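Local coordinates for protein argonaute (Aquifex aeolicus, PDB 1YVU), which uses short single-stranded DNA guides to find complementary RNA targets and cleaves the target strand with the help of divalent metal ions, at residues Ala5-Leu9 with Pro604-Ser608; Glu310-Leu316 with Lys614-Lys619. All blocks are in the same frame, centred on the assembly; numbering follows the deposited sequence.

Contact 1 of 2, residues Ala5-Leu9 with Pro604-Ser608; sequences ALLNL and PRFFS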
loop_
_atom_site.group_PDB
_atom_site.type_symbol
_atom_site.label_atom_id
_atom_site.label_comp_id
_atom_site.label_asym_id
_atom_site.label_seq_id
_atom_site.Cartn_x
_atom_site.Cartn_y
_atom_site.Cartn_z
ATOM N N ALA A 5 5.362 24.433 -2.134
ATOM C CA ALA A 5 4.753 23.105 -1.853
ATOM C C ALA A 5 4.114 22.832 -0.472
ATOM O O ALA A 5 4.818 22.590 0.523
ATOM C CB ALA A 5 5.698 21.977 -2.238
ATOM N N LEU A 6 2.775 22.817 -0.443
ATOM C CA LEU A 6 2.013 22.607 0.783
ATOM C C LEU A 6 1.659 21.154 1.049
ATOM O O LEU A 6 1.572 20.367 0.117
ATOM C CB LEU A 6 0.719 23.420 0.753
ATOM C CG LEU A 6 0.741 24.918 0.532
ATOM C CD1 LEU A 6 -0.652 25.450 0.805
ATOM C CD2 LEU A 6 1.693 25.547 1.460
ATOM N N LEU A 7 1.471 20.820 2.334
ATOM C CA LEU A 7 1.102 19.478 2.788
ATOM C C LEU A 7 0.012 19.519 3.864
ATOM O O LEU A 7 -0.045 20.473 4.663
ATOM C CB LEU A 7 2.283 18.738 3.415
ATOM C CG LEU A 7 3.535 18.251 2.688
ATOM C CD1 LEU A 7 4.689 19.158 3.060
ATOM C CD2 LEU A 7 3.897 16.848 3.065
ATOM N N ASN A 8 -0.682 18.369 3.986
ATOM C CA ASN A 8 -1.766 18.040 4.941
ATOM C C ASN A 8 -1.304 18.103 6.378
ATOM O O ASN A 8 -1.866 17.386 7.228
ATOM C CB ASN A 8 -2.132 16.555 4.823
ATOM C CG ASN A 8 -2.763 16.194 3.550
ATOM O OD1 ASN A 8 -3.982 16.228 3.423
ATOM N ND2 ASN A 8 -1.951 15.768 2.609
ATOM N N LEU A 9 -0.212 18.816 6.643
ATOM C CA LEU A 9 0.354 18.887 7.995
ATOM C C LEU A 9 0.167 20.223 8.648
ATOM O O LEU A 9 0.470 21.231 8.051
ATOM C CB LEU A 9 1.833 18.518 7.961
ATOM C CG LEU A 9 2.166 17.166 7.320
ATOM C CD1 LEU A 9 3.591 17.099 6.879
ATOM C CD2 LEU A 9 1.832 16.069 8.259
ATOM N N PRO A 604 1.076 11.946 3.701
ATOM C CA PRO A 604 0.669 13.343 3.522
ATOM C C PRO A 604 0.981 13.738 2.088
ATOM O O PRO A 604 2.083 13.476 1.595
ATOM C CB PRO A 604 1.566 14.078 4.502
ATOM C CG PRO A 604 1.751 13.104 5.588
ATOM C CD PRO A 604 2.025 11.848 4.829
ATOM N N ARG A 605 -0.024 14.294 1.413
ATOM C CA ARG A 605 0.098 14.702 0.022
ATOM C C ARG A 605 0.810 16.041 -0.158
ATOM O O ARG A 605 1.159 16.678 0.833
ATOM C CB ARG A 605 -1.280 14.669 -0.651
ATOM C CG ARG A 605 -1.862 13.238 -0.842
ATOM C CD ARG A 605 -2.896 13.163 -1.989
ATOM N NE ARG A 605 -4.036 12.300 -1.683
ATOM C CZ ARG A 605 -5.074 12.657 -0.922
ATOM N NH1 ARG A 605 -5.121 13.877 -0.396
ATOM N NH2 ARG A 605 -6.039 11.789 -0.640
ATOM N N PHE A 606 1.189 16.341 -1.406
ATOM C CA PHE A 606 1.847 17.601 -1.782
ATOM C C PHE A 606 0.880 18.362 -2.684
ATOM O O PHE A 606 0.364 17.816 -3.683
ATOM C CB PHE A 606 3.124 17.383 -2.578
ATOM C CG PHE A 606 4.299 16.912 -1.758
ATOM C CD1 PHE A 606 4.792 15.613 -1.918
ATOM C CD2 PHE A 606 4.996 17.781 -0.894
ATOM C CE1 PHE A 606 5.962 15.181 -1.235
ATOM C CE2 PHE A 606 6.183 17.339 -0.205
ATOM C CZ PHE A 606 6.651 16.050 -0.386
ATOM N N PHE A 607 0.623 19.617 -2.324
ATOM C CA PHE A 607 -0.278 20.473 -3.076
ATOM C C PHE A 607 0.543 21.662 -3.544
ATOM O O PHE A 607 1.159 22.352 -2.731
ATOM C CB PHE A 607 -1.453 20.956 -2.206
ATOM C CG PHE A 607 -2.171 19.851 -1.454
ATOM C CD1 PHE A 607 -1.951 19.663 -0.074
ATOM C CD2 PHE A 607 -3.062 18.988 -2.120
ATOM C CE1 PHE A 607 -2.623 18.614 0.643
ATOM C CE2 PHE A 607 -3.743 17.931 -1.425
ATOM C CZ PHE A 607 -3.529 17.742 -0.050
ATOM N N SER A 608 0.623 21.815 -4.864
ATOM C CA SER A 608 1.331 22.901 -5.542
ATOM C C SER A 608 1.100 22.760 -7.031
ATOM O O SER A 608 0.735 21.677 -7.509
ATOM C CB SER A 608 2.821 22.868 -5.269
ATOM O OG SER A 608 3.289 21.552 -5.403
#

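Contact 2 of 2, residues Glu310-Leu316 with Lys614-Lys619; sequences ERAKGKL and KGYFYK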
loop_
_atom_site.group_PDB
_atom_site.type_symbol
_atom_site.label_atom_id
_atom_site.label_comp_id
_atom_site.label_asym_id
_atom_site.label_seq_id
_atom_site.Cartn_x
_atom_site.Cartn_y
_atom_site.Cartn_z
ATOM N N GLU A 310 2.073 22.911 6.425
ATOM C CA GLU A 310 3.510 22.910 6.594
ATOM C C GLU A 310 4.076 22.784 5.194
ATOM O O GLU A 310 3.590 21.992 4.377
ATOM C CB GLU A 310 3.980 21.772 7.497
ATOM C CG GLU A 310 3.549 21.884 8.971
ATOM C CD GLU A 310 4.194 23.045 9.757
ATOM O OE1 GLU A 310 5.439 23.023 9.959
ATOM O OE2 GLU A 310 3.439 23.959 10.202
ATOM N N ARG A 311 5.003 23.683 4.881
ATOM C CA ARG A 311 5.643 23.711 3.577
ATOM C C ARG A 311 6.791 22.740 3.531
ATOM O O ARG A 311 7.430 22.491 4.555
ATOM C CB ARG A 311 6.136 25.121 3.266
ATOM C CG ARG A 311 5.036 26.049 2.778
ATOM C CD ARG A 311 4.710 27.191 3.744
ATOM N NE ARG A 311 3.264 27.422 3.850
ATOM C CZ ARG A 311 2.595 28.432 3.293
ATOM N NH1 ARG A 311 3.216 29.354 2.558
ATOM N NH2 ARG A 311 1.274 28.494 3.452
ATOM N N ALA A 312 7.034 22.189 2.344
ATOM C CA ALA A 312 8.133 21.241 2.111
ATOM C C ALA A 312 9.475 21.922 2.269
ATOM O O ALA A 312 9.557 23.144 2.153
ATOM C CB ALA A 312 8.036 20.663 0.721
ATOM N N LYS A 313 10.519 21.153 2.540
ATOM C CA LYS A 313 11.838 21.750 2.684
ATOM C C LYS A 313 12.470 22.145 1.345
ATOM O O LYS A 313 12.918 23.280 1.202
ATOM C CB LYS A 313 12.753 20.852 3.484
ATOM C CG LYS A 313 12.360 20.760 4.957
ATOM C CD LYS A 313 13.250 19.776 5.740
ATOM C CE LYS A 313 14.728 20.177 5.792
ATOM N NZ LYS A 313 15.534 19.127 6.477
ATOM N N GLY A 314 12.458 21.242 0.363
ATOM C CA GLY A 314 13.022 21.552 -0.944
ATOM C C GLY A 314 13.125 20.407 -1.940
ATOM O O GLY A 314 12.427 19.405 -1.832
ATOM N N LYS A 315 13.951 20.584 -2.965
ATOM C CA LYS A 315 14.150 19.530 -3.937
ATOM C C LYS A 315 15.486 18.877 -3.596
ATOM O O LYS A 315 16.462 19.547 -3.260
ATOM C CB LYS A 315 14.143 20.042 -5.379
ATOM C CG LYS A 315 14.003 18.887 -6.352
ATOM C CD LYS A 315 14.378 19.196 -7.780
ATOM C CE LYS A 315 14.678 17.869 -8.504
ATOM N NZ LYS A 315 14.742 17.938 -9.999
ATOM N N LEU A 316 15.476 17.553 -3.594
ATOM C CA LEU A 316 16.656 16.765 -3.314
ATOM C C LEU A 316 17.180 16.294 -4.659
ATOM O O LEU A 316 16.497 15.591 -5.388
ATOM C CB LEU A 316 16.267 15.569 -2.441
ATOM C CG LEU A 316 17.303 14.933 -1.521
ATOM C CD1 LEU A 316 17.772 15.901 -0.445
ATOM C CD2 LEU A 316 16.664 13.761 -0.882
ATOM N N LYS A 614 9.157 15.841 -8.447
ATOM C CA LYS A 614 10.086 14.743 -8.138
ATOM C C LYS A 614 11.309 15.268 -7.404
ATOM O O LYS A 614 12.044 16.099 -7.957
ATOM C CB LYS A 614 10.533 13.983 -9.392
ATOM C CG LYS A 614 11.506 12.859 -9.108
ATOM C CD LYS A 614 11.743 11.975 -10.282
ATOM C CE LYS A 614 12.542 10.739 -9.860
ATOM N NZ LYS A 614 12.824 9.738 -10.924
ATOM N N GLY A 615 11.441 14.811 -6.150
ATOM C CA GLY A 615 12.541 15.175 -5.258
ATOM C C GLY A 615 12.085 16.001 -4.058
ATOM O O GLY A 615 12.840 16.231 -3.101
ATOM N N TYR A 616 10.826 16.428 -4.100
ATOM C CA TYR A 616 10.260 17.218 -3.028
ATOM C C TYR A 616 10.128 16.461 -1.728
ATOM O O TYR A 616 9.720 15.292 -1.734
ATOM C CB TYR A 616 8.925 17.776 -3.454
ATOM C CG TYR A 616 9.047 19.023 -4.284
ATOM C CD1 TYR A 616 10.077 19.177 -5.266
ATOM C CD2 TYR A 616 8.135 20.065 -4.107
ATOM C CE1 TYR A 616 10.180 20.361 -6.057
ATOM C CE2 TYR A 616 8.214 21.254 -4.880
ATOM C CZ TYR A 616 9.233 21.403 -5.849
ATOM O OH TYR A 616 9.273 22.603 -6.543
ATOM N N PHE A 617 10.433 17.149 -0.619
ATOM C CA PHE A 617 10.399 16.537 0.708
ATOM C C PHE A 617 10.048 17.340 1.958
ATOM O O PHE A 617 10.296 18.535 2.044
ATOM C CB PHE A 617 11.725 15.800 0.958
ATOM C CG PHE A 617 12.936 16.704 1.209
ATOM C CD1 PHE A 617 13.555 16.717 2.475
ATOM C CD2 PHE A 617 13.506 17.465 0.166
ATOM C CE1 PHE A 617 14.725 17.469 2.714
ATOM C CE2 PHE A 617 14.686 18.231 0.380
ATOM C CZ PHE A 617 15.298 18.230 1.666
ATOM N N TYR A 618 9.511 16.636 2.948
ATOM C CA TYR A 618 9.197 17.210 4.257
ATOM C C TYR A 618 9.875 16.186 5.147
ATOM O O TYR A 618 9.712 14.989 4.925
ATOM C CB TYR A 618 7.676 17.282 4.571
ATOM C CG TYR A 618 7.389 18.029 5.878
ATOM C CD1 TYR A 618 7.221 19.428 5.880
ATOM C CD2 TYR A 618 7.473 17.378 7.131
ATOM C CE1 TYR A 618 7.169 20.173 7.089
ATOM C CE2 TYR A 618 7.432 18.113 8.355
ATOM C CZ TYR A 618 7.281 19.512 8.324
ATOM O OH TYR A 618 7.249 20.230 9.504
ATOM N N LYS A 619 10.629 16.647 6.140
ATOM C CA LYS A 619 11.323 15.718 7.028
ATOM C C LYS A 619 10.695 15.634 8.430
ATOM O O LYS A 619 10.281 16.645 9.009
ATOM C CB LYS A 619 12.820 16.059 7.076
ATOM C CG LYS A 619 13.722 14.991 7.695
ATOM C CD LYS A 619 15.203 15.381 7.587
ATOM C CE LYS A 619 16.069 14.344 8.276
ATOM N NZ LYS A 619 16.990 14.845 9.378
#

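Contact 1 of 2, residues Ala5-Leu9 with Pro604-Ser608
Ala5 meets Ser608 at one end of the contact, where its methyl group lies 4.0 Å from Ser608 OG. At Leu6 the backbone is gripped twice by a single residue: Leu6 N donates to Phe607 O at 2.8 Å, and Phe607 N returns a straighter bond to Leu6 O at 2.7 Å (166° at the hydrogen). The two form an antiparallel hydrogen-bonded pair with both side chains on the same face. Leu6 offers mainly its CB here, while its side chain also packs on Arg288 and Arg311. Because Phe607 CG stands beside its own backbone N (chi1 -50°), the ring runs alongside the Leu6 carbonyl toward Asn8, with Phe607 CD1 3.6 Å from Leu6 O. This short, weakly bonded antiparallel pairing, at the edge strand 606-607, ties the very start of the N-terminal domain to the PIWI domain, and helix 280-299 packs against its Leu6-Phe607 face through Pro280 and Leu284. Replacing Phe607 with alanine would probably leave those two helix residues and the Asn8 side chain without the ring they share, opening a gap between helix and strands. Leu7 points to the other face and fits between two neighbours: Leu7 CG lies 3.9 Å from Phe606 CD2, the two side chains running side by side in the same direction, and Leu7 CD2 lies 3.9 Å from Pro604 CB. Next comes Asn8, whose side chain crosses that of Phe607 at about a right angle, the amide and ring planes inclined by 63°. It also lies beside Arg605, whose guanidinium group turns to Asp158 for a salt bridge. Last in line, Leu9 brings CD2 obliquely across the proline ring, 4.0 Å from Pro604 CG.

Contact 2 of 2, residues Glu310-Leu316 with Lys614-Lys619
With CG lodged between its backbone N and carbonyl carbon (chi1 73°), Phe617 brings one face of its ring to Lys313 CB and its CD2 beside the Gly314 carbonyl, whereas Tyr618, CG opposite its backbone N (chi1 -174°), stretches its ring out to Glu310. Here linker L2 pairs antiparallel with a strand of the PIWI box, and the linker strand is broken by a bulge or short loop near Lys313-Gly314: Phe617 O accepts from Lys313 N at 2.7 Å, while Phe617 N gives a longer, more bent bond to Gly314 O at 3.2 Å. Lys313 CB lies 4.2 Å from the centroid of the Phe617 ring in a CH-pi contact. Beyond it the lysine chain passes Lys619 and ends in a salt bridge with Glu149. Leu316 CD1 meets the same ring at Phe617 CE2. Around Tyr618, Arg311 O lies at the ring edge, in plane, and the phenol hydroxyl reaches Glu310 OE1 only weakly. The Lys315 side chain crosses that of Tyr616 at about a right angle, with CB and CG near Tyr616 CD1 and CE1. Farther along, Leu316 N bonds to Gly615 O at 3.0 Å, the donor standing above the carbonyl plane, 46° out of it.

In the fold
The two contacts have centres about 10 Å apart and join directly, since strands 6-7 and 310-315 are neighbours. Across the sheet the order is 606-607, 6-7, 310-315, 616-619, each antiparallel to the next, so contact 1 and contact 2 are the two outer pairings among these four strands, and a probable hydrogen bond from Ala312 N to Ala5 O at 2.9 Å belongs to the middle one; beyond 616-619, strand 624-627 continues the series. Along the chain the segments alternate: the N-terminal domain, linker L2, then two PIWI strands that follow each other. The PIWI strands thus flank two strands from the PAZ lobe, stitching the lobes together. Both contacts lie away from the calcium-binding Asp502 and Asp683.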